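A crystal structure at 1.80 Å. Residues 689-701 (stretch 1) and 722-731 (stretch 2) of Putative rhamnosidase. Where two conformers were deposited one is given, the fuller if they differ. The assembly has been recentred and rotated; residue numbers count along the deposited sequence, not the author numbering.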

ATOM      1  N   GLY A 689       7.034  11.426  13.748  0.80 29.43           N
ATOM      2  CA  GLY A 689       8.368  11.981  13.849  0.80 27.69           C
ATOM      3  C   GLY A 689       9.293  11.717  12.674  0.80 28.37           C
ATOM      4  O   GLY A 689       8.878  11.294  11.585  0.80 24.64           O
ATOM      5  N   ASN A 690      10.566  11.996  12.917  1.00 26.71           N
ATOM      6  CA  ASN A 690      11.650  11.752  11.960  1.00 27.30           C
ATOM      7  C   ASN A 690      12.964  11.511  12.698  1.00 29.86           C
ATOM      8  O   ASN A 690      13.037  11.697  13.916  1.00 28.80           O
ATOM      9  CB  ASN A 690      11.817  12.950  11.007  1.00 27.75           C
ATOM     10  CG  ASN A 690      12.120  14.244  11.728  1.00 29.96           C
ATOM     11  OD1 ASN A 690      13.210  14.434  12.281  1.00 29.81           O
ATOM     12  ND2 ASN A 690      11.155  15.159  11.717  1.00 30.50           N
ATOM     13  N   GLY A 691      14.000  11.121  11.962  1.00 27.29           N
ATOM     14  CA  GLY A 691      15.345  10.964  12.558  1.00 26.05           C
ATOM     15  C   GLY A 691      15.514   9.769  13.472  1.00 25.67           C
ATOM     16  O   GLY A 691      16.380   9.773  14.362  1.00 25.84           O
ATOM     17  N   VAL A 692      14.730   8.719  13.235  1.00 24.20           N
ATOM     18  CA  VAL A 692      14.734   7.555  14.076  1.00 24.54           C
ATOM     19  C   VAL A 692      15.544   6.425  13.473  1.00 25.18           C
ATOM     20  O   VAL A 692      15.234   5.945  12.357  1.00 23.37           O
ATOM     21  CB  VAL A 692      13.290   7.052  14.318  1.00 25.44           C
ATOM     22  CG1 VAL A 692      13.278   5.684  14.999  1.00 25.42           C
ATOM     23  CG2 VAL A 692      12.487   8.100  15.072  1.00 26.84           C
ATOM     24  N   ALA A 693      16.535   5.954  14.237  1.00 23.98           N
ATOM     25  CA  ALA A 693      17.327   4.774  13.870  1.00 24.14           C
ATOM     26  C   ALA A 693      16.527   3.531  13.522  1.00 23.24           C
ATOM     27  O   ALA A 693      15.686   3.098  14.298  1.00 24.08           O
ATOM     28  CB  ALA A 693      18.306   4.438  14.990  1.00 26.02           C
ATOM     29  N   GLY A 694      16.847   2.930  12.370  1.00 22.09           N
ATOM     30  CA  GLY A 694      16.213   1.706  11.894  1.00 22.44           C
ATOM     31  C   GLY A 694      14.925   2.016  11.137  1.00 22.93           C
ATOM     32  O   GLY A 694      14.338   1.125  10.516  1.00 25.79           O
ATOM     33  N   TRP A 695      14.498   3.271  11.201  1.00 20.87           N
ATOM     34  CA  TRP A 695      13.296   3.731  10.503  1.00 21.73           C
ATOM     35  C   TRP A 695      13.799   4.613   9.343  1.00 20.73           C
ATOM     36  O   TRP A 695      13.882   4.149   8.211  1.00 20.21           O
ATOM     37  CB  TRP A 695      12.300   4.433  11.479  1.00 22.17           C
ATOM     38  CG  TRP A 695      11.267   3.448  12.026  1.00 23.00           C
ATOM     39  CD1 TRP A 695       9.922   3.393  11.702  1.00 23.52           C
ATOM     40  CD2 TRP A 695      11.507   2.337  12.895  1.00 23.15           C
ATOM     41  NE1 TRP A 695       9.322   2.354  12.347  1.00 23.65           N
ATOM     42  CE2 TRP A 695      10.268   1.674  13.077  1.00 23.41           C
ATOM     43  CE3 TRP A 695      12.642   1.858  13.587  1.00 23.61           C
ATOM     44  CZ2 TRP A 695      10.136   0.547  13.891  1.00 23.89           C
ATOM     45  CZ3 TRP A 695      12.507   0.735  14.398  1.00 23.28           C
ATOM     46  CH2 TRP A 695      11.268   0.090  14.540  1.00 24.53           C
ATOM     47  N   GLY A 696      14.232   5.833   9.648  1.00 20.88           N
ATOM     48  CA  GLY A 696      14.776   6.753   8.660  1.00 21.64           C
ATOM     49  C   GLY A 696      15.862   6.124   7.812  1.00 21.14           C
ATOM     50  O   GLY A 696      16.043   6.517   6.638  1.00 21.24           O
ATOM     51  N   ASP A 697      16.562   5.119   8.361  1.00 20.83           N
ATOM     52  CA  ASP A 697      17.606   4.415   7.613  1.00 22.42           C
ATOM     53  C   ASP A 697      17.151   3.648   6.368  1.00 20.40           C
ATOM     54  O   ASP A 697      17.989   3.233   5.565  1.00 19.38           O
ATOM     55  CB  ASP A 697      18.410   3.520   8.546  1.00 22.90           C
ATOM     56  CG  ASP A 697      19.119   4.338   9.594  1.00 25.84           C
ATOM     57  OD1 ASP A 697      20.141   4.986   9.245  1.00 25.02           O
ATOM     58  OD2 ASP A 697      18.598   4.384  10.733  1.00 28.79           O
ATOM     59  N   ALA A 698      15.836   3.491   6.193  1.00 19.53           N
ATOM     60  CA  ALA A 698      15.301   2.938   4.968  1.00 20.41           C
ATOM     61  C   ALA A 698      15.800   3.689   3.746  1.00 19.94           C
ATOM     62  O   ALA A 698      15.953   3.096   2.678  1.00 20.32           O
ATOM     63  CB  ALA A 698      13.775   2.930   4.999  1.00 20.04           C
ATOM     64  N   GLY A 699      16.029   4.987   3.899  1.00 18.90           N
ATOM     65  CA  GLY A 699      16.597   5.840   2.831  1.00 20.51           C
ATOM     66  C   GLY A 699      17.957   5.388   2.297  1.00 21.41           C
ATOM     67  O   GLY A 699      18.338   5.753   1.185  1.00 21.11           O
ATOM     68  N   VAL A 700      18.698   4.622   3.111  1.00 21.35           N
ATOM     69  CA  VAL A 700      19.976   4.015   2.742  1.00 20.11           C
ATOM     70  C   VAL A 700      19.838   2.516   2.407  1.00 20.75           C
ATOM     71  O   VAL A 700      20.355   2.030   1.381  1.00 20.03           O
ATOM     72  CB  VAL A 700      21.007   4.157   3.907  1.00 20.53           C
ATOM     73  CG1 VAL A 700      22.421   3.915   3.374  1.00 20.62           C
ATOM     74  CG2 VAL A 700      20.863   5.504   4.594  1.00 20.34           C
ATOM     75  N   THR A 701      19.111   1.779   3.250  1.00 19.22           N
ATOM     76  CA  THR A 701      19.077   0.321   3.156  1.00 19.49           C
ATOM     77  C   THR A 701      18.208  -0.179   2.018  1.00 20.79           C
ATOM     78  O   THR A 701      18.471  -1.223   1.456  1.00 21.60           O
ATOM     79  CB  THR A 701      18.555  -0.358   4.438  1.00 21.63           C
ATOM     80  OG1 THR A 701      17.248   0.122   4.732  1.00 21.45           O
ATOM     81  CG2 THR A 701      19.462  -0.038   5.656  1.00 18.64           C
ATOM     82  N   SER A 722      20.671  12.293  -0.838  1.00 22.86           N
ATOM     83  CA  SER A 722      19.797  12.230   0.362  1.00 21.56           C
ATOM     84  C   SER A 722      20.478  11.456   1.499  1.00 22.33           C
ATOM     85  O   SER A 722      20.293  11.789   2.663  1.00 22.77           O
ATOM     86  CB  SER A 722      18.423  11.605   0.046  1.00 20.76           C
ATOM     87  OG  SER A 722      18.550  10.227  -0.259  1.00 20.84           O
ATOM     88  N   VAL A 723      21.283  10.452   1.136  1.00 22.01           N
ATOM     89  CA  VAL A 723      22.038   9.635   2.094  1.00 23.00           C
ATOM     90  C   VAL A 723      23.108  10.524   2.769  1.00 23.01           C
ATOM     91  O   VAL A 723      23.227  10.514   3.991  1.00 22.43           O
ATOM     92  CB  VAL A 723      22.662   8.397   1.411  1.00 22.55           C
ATOM     93  CG1 VAL A 723      23.712   7.713   2.298  1.00 22.83           C
ATOM     94  CG2 VAL A 723      21.568   7.389   1.048  1.00 23.67           C
ATOM     95  N   HIS A 724      23.842  11.299   1.965  1.00 24.67           N
ATOM     96  CA  HIS A 724      24.802  12.299   2.492  1.00 25.91           C
ATOM     97  C   HIS A 724      24.121  13.223   3.493  1.00 25.61           C
ATOM     98  O   HIS A 724      24.656  13.456   4.589  1.00 25.50           O
ATOM     99  CB  HIS A 724      25.476  13.109   1.358  1.00 27.92           C
ATOM    100  CG  HIS A 724      26.555  14.045   1.833  1.00 31.99           C
ATOM    101  ND1 HIS A 724      27.892  13.695   1.853  1.00 36.24           N
ATOM    102  CD2 HIS A 724      26.494  15.308   2.322  1.00 37.70           C
ATOM    103  CE1 HIS A 724      28.609  14.704   2.327  1.00 38.25           C
ATOM    104  NE2 HIS A 724      27.785  15.696   2.621  1.00 40.02           N
ATOM    105  N   ALA A 725      22.939  13.744   3.141  1.00 23.16           N
ATOM    106  CA  ALA A 725      22.244  14.678   4.006  1.00 23.30           C
ATOM    107  C   ALA A 725      21.792  14.009   5.308  1.00 22.25           C
ATOM    108  O   ALA A 725      21.771  14.657   6.352  1.00 24.21           O
ATOM    109  CB  ALA A 725      21.070  15.317   3.284  1.00 22.10           C
ATOM    110  N   TRP A 726      21.437  12.719   5.230  1.00 21.78           N
ATOM    111  CA  TRP A 726      21.008  11.924   6.389  1.00 20.94           C
ATOM    112  C   TRP A 726      22.197  11.741   7.314  1.00 23.11           C
ATOM    113  O   TRP A 726      22.062  11.939   8.531  1.00 23.23           O
ATOM    114  CB  TRP A 726      20.470  10.575   5.920  1.00 19.93           C
ATOM    115  CG  TRP A 726      20.139   9.520   6.928  1.00 19.34           C
ATOM    116  CD1 TRP A 726      20.570   8.229   6.907  1.00 20.16           C
ATOM    117  CD2 TRP A 726      19.208   9.612   8.013  1.00 19.29           C
ATOM    118  NE1 TRP A 726      19.982   7.502   7.905  1.00 20.08           N
ATOM    119  CE2 TRP A 726      19.165   8.337   8.627  1.00 19.56           C
ATOM    120  CE3 TRP A 726      18.419  10.656   8.540  1.00 19.40           C
ATOM    121  CZ2 TRP A 726      18.363   8.057   9.740  1.00 19.51           C
ATOM    122  CZ3 TRP A 726      17.619  10.379   9.691  1.00 19.50           C
ATOM    123  CH2 TRP A 726      17.613   9.090  10.267  1.00 19.84           C
ATOM    124  N   LEU A 727      23.361  11.407   6.745  1.00 23.06           N
ATOM    125  CA  LEU A 727      24.560  11.153   7.578  1.00 24.24           C
ATOM    126  C   LEU A 727      25.000  12.426   8.282  1.00 25.67           C
ATOM    127  O   LEU A 727      25.467  12.388   9.450  1.00 28.53           O
ATOM    128  CB  LEU A 727      25.714  10.567   6.741  1.00 23.12           C
ATOM    129  CG  LEU A 727      25.578   9.097   6.311  1.00 24.71           C
ATOM    130  CD1 LEU A 727      26.625   8.729   5.271  1.00 24.32           C
ATOM    131  CD2 LEU A 727      25.595   8.117   7.480  1.00 23.52           C
ATOM    132  N   ARG A 728      24.874  13.548   7.576  1.00 23.85           N
ATOM    133  CA  ARG A 728      25.196  14.866   8.116  1.00 26.36           C
ATOM    134  C   ARG A 728      24.259  15.207   9.279  1.00 28.39           C
ATOM    135  O   ARG A 728      24.710  15.676  10.344  1.00 26.12           O
ATOM    136  CB  ARG A 728      25.169  15.917   7.019  1.00 28.44           C
ATOM    137  CG  ARG A 728      25.162  17.350   7.502  1.00 33.04           C
ATOM    138  CD  ARG A 728      24.973  18.278   6.323  1.00 38.82           C
ATOM    139  NE  ARG A 728      26.169  18.333   5.488  1.00 44.51           N
ATOM    140  CZ  ARG A 728      26.207  18.904   4.284  1.00 49.50           C
ATOM    141  NH1 ARG A 728      25.107  19.456   3.781  1.00 48.77           N
ATOM    142  NH2 ARG A 728      27.341  18.923   3.582  1.00 47.62           N
ATOM    143  N   TYR A 729      22.967  14.932   9.090  1.00 25.75           N
ATOM    144  CA  TYR A 729      21.987  15.029  10.165  1.00 25.63           C
ATOM    145  C   TYR A 729      22.373  14.163  11.359  1.00 25.39           C
ATOM    146  O   TYR A 729      22.300  14.616  12.504  1.00 29.68           O
ATOM    147  CB  TYR A 729      20.567  14.630   9.672  1.00 24.06           C
ATOM    148  CG  TYR A 729      19.580  14.454  10.814  1.00 23.20           C
ATOM    149  CD1 TYR A 729      18.843  15.539  11.300  1.00 22.90           C
ATOM    150  CD2 TYR A 729      19.408  13.203  11.427  1.00 23.35           C
ATOM    151  CE1 TYR A 729      17.964  15.381  12.371  1.00 23.62           C
ATOM    152  CE2 TYR A 729      18.504  13.034  12.461  1.00 23.75           C
ATOM    153  CZ  TYR A 729      17.808  14.123  12.936  1.00 23.38           C
ATOM    154  OH  TYR A 729      16.945  13.926  13.974  1.00 26.84           O
ATOM    155  N   LEU A 730      22.784  12.929  11.109  1.00 24.69           N
ATOM    156  CA  LEU A 730      23.056  11.994  12.189  1.00 26.50           C
ATOM    157  C   LEU A 730      24.312  12.393  12.970  1.00 30.05           C
ATOM    158  O   LEU A 730      24.378  12.212  14.184  1.00 32.91           O
ATOM    159  CB  LEU A 730      23.222  10.581  11.645  1.00 23.45           C
ATOM    160  CG  LEU A 730      21.931   9.875  11.175  1.00 22.49           C
ATOM    161  CD1 LEU A 730      22.314   8.571  10.500  1.00 22.28           C
ATOM    162  CD2 LEU A 730      20.927   9.632  12.307  1.00 22.00           C
ATOM    163  N   GLU A 731      25.312  12.906  12.266  1.00 29.29           N
ATOM    164  CA  GLU A 731      26.535  13.381  12.933  1.00 32.31           C
ATOM    165  C   GLU A 731      26.251  14.595  13.812  1.00 32.18           C
ATOM    166  O   GLU A 731      26.769  14.695  14.924  1.00 33.11           O
ATOM    167  CB  GLU A 731      27.623  13.702  11.908  1.00 35.47           C
ATOM    168  CG  GLU A 731      28.882  14.300  12.517  1.00 42.44           C
ATOM    169  CD  GLU A 731      30.137  14.007  11.707  1.00 51.78           C
ATOM    170  OE1 GLU A 731      30.080  14.062  10.455  1.00 51.63           O
ATOM    171  OE2 GLU A 731      31.192  13.724  12.330  1.00 57.63           O
TER
HETATM  172  O   HOH W   1      17.638  12.116  15.961  1.00 33.53           O
HETATM  173  O   HOH W   2      17.106   7.771  -0.562  1.00 20.91           O

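Stretch 2 is helical throughout, and each backbone N from Trp-726 to Glu-731 bonds to the O four residues earlier. Stretch 1 runs past it as loop and turn before joining a helix of its own near its end. The two run in opposite directions: Gly-691 CA lies 7.8 Å from Leu-730 CA, while Val-700 CA lies 6.0 Å from Val-723 CA, so the separation narrows toward the end of stretch 1. The contact buries 393 Å² summed over both sides, and Trp-726 contributes 106 Å² of it.

At the start of stretch 1, Asn-690 makes a peripheral contact, its OD1 4.1 Å from Tyr-729 OH, too long for a direct hydrogen bond. Gly-691 comes in closer. Its CA is 3.7 Å from Tyr-729 OH and also 3.7 Å from Trp-726 CZ3, approaching the indole at its edge. An ideal CB here would fall 2.2 Å from Tyr-729 OH, a clash, and the positive phi of 72° independently favours glycine. The carbonyl is bridged to the tyrosine by water 1, which donates to Gly-691 O at 3.1 Å and lies 2.8 Å from Tyr-729 OH.

Val-692 turns its side chain away from the helix, but its backbone N still passes the tryptophan edge, 4.2 Å from Trp-726 CH2. Its carbonyl organises the following loop: Val-692 O accepts from Trp-695 N at 3.0 Å and from Gly-696 N at 2.9 Å. A type I turn from Trp-695 to Ala-698 follows, with Ala-698 N bonded to Trp-695 O at 2.9 Å. Within this turn, Gly-696 places its O over one face of the Trp-726 ring, and its C is 3.7 Å from Trp-726 CZ2. A CB would point toward the helix and lie 2.7 Å from Trp-726 CH2, so the absence of a side chain is what lets the backbone rest against the indole.

Asp-697 supplies the direct hydrogen bond between the stretches. Trp-726 NE1 donates to Asp-697 OD1 at 2.9 Å with an N-H...O angle of 152°, giving the buried indole N-H a carboxylate acceptor near the ring plane. The other carboxylate oxygen serves the loop: Gly-694 N donates to Asp-697 OD2 at 2.8 Å and 168°. One side chain thus couples the fold of the loop to the position of the tryptophan.

Beyond the turn, Gly-699 has its O 3.6 Å from Val-723 CG2, and the same carbonyl accepts from water 2 at 2.9 Å. That water also donates to Ser-722 OG at 2.9 Å, forming a second solvent bridge. Val-700 completes the interface with apolar packing: its CG2 lies 3.6 Å from Trp-726 CD1 and 4.1 Å from Val-723 CG2. One methyl therefore touches both residues, and Trp-726 is contacted by five residues of stretch 1: Gly-691, Val-692, Gly-696, Asp-697 and Val-700.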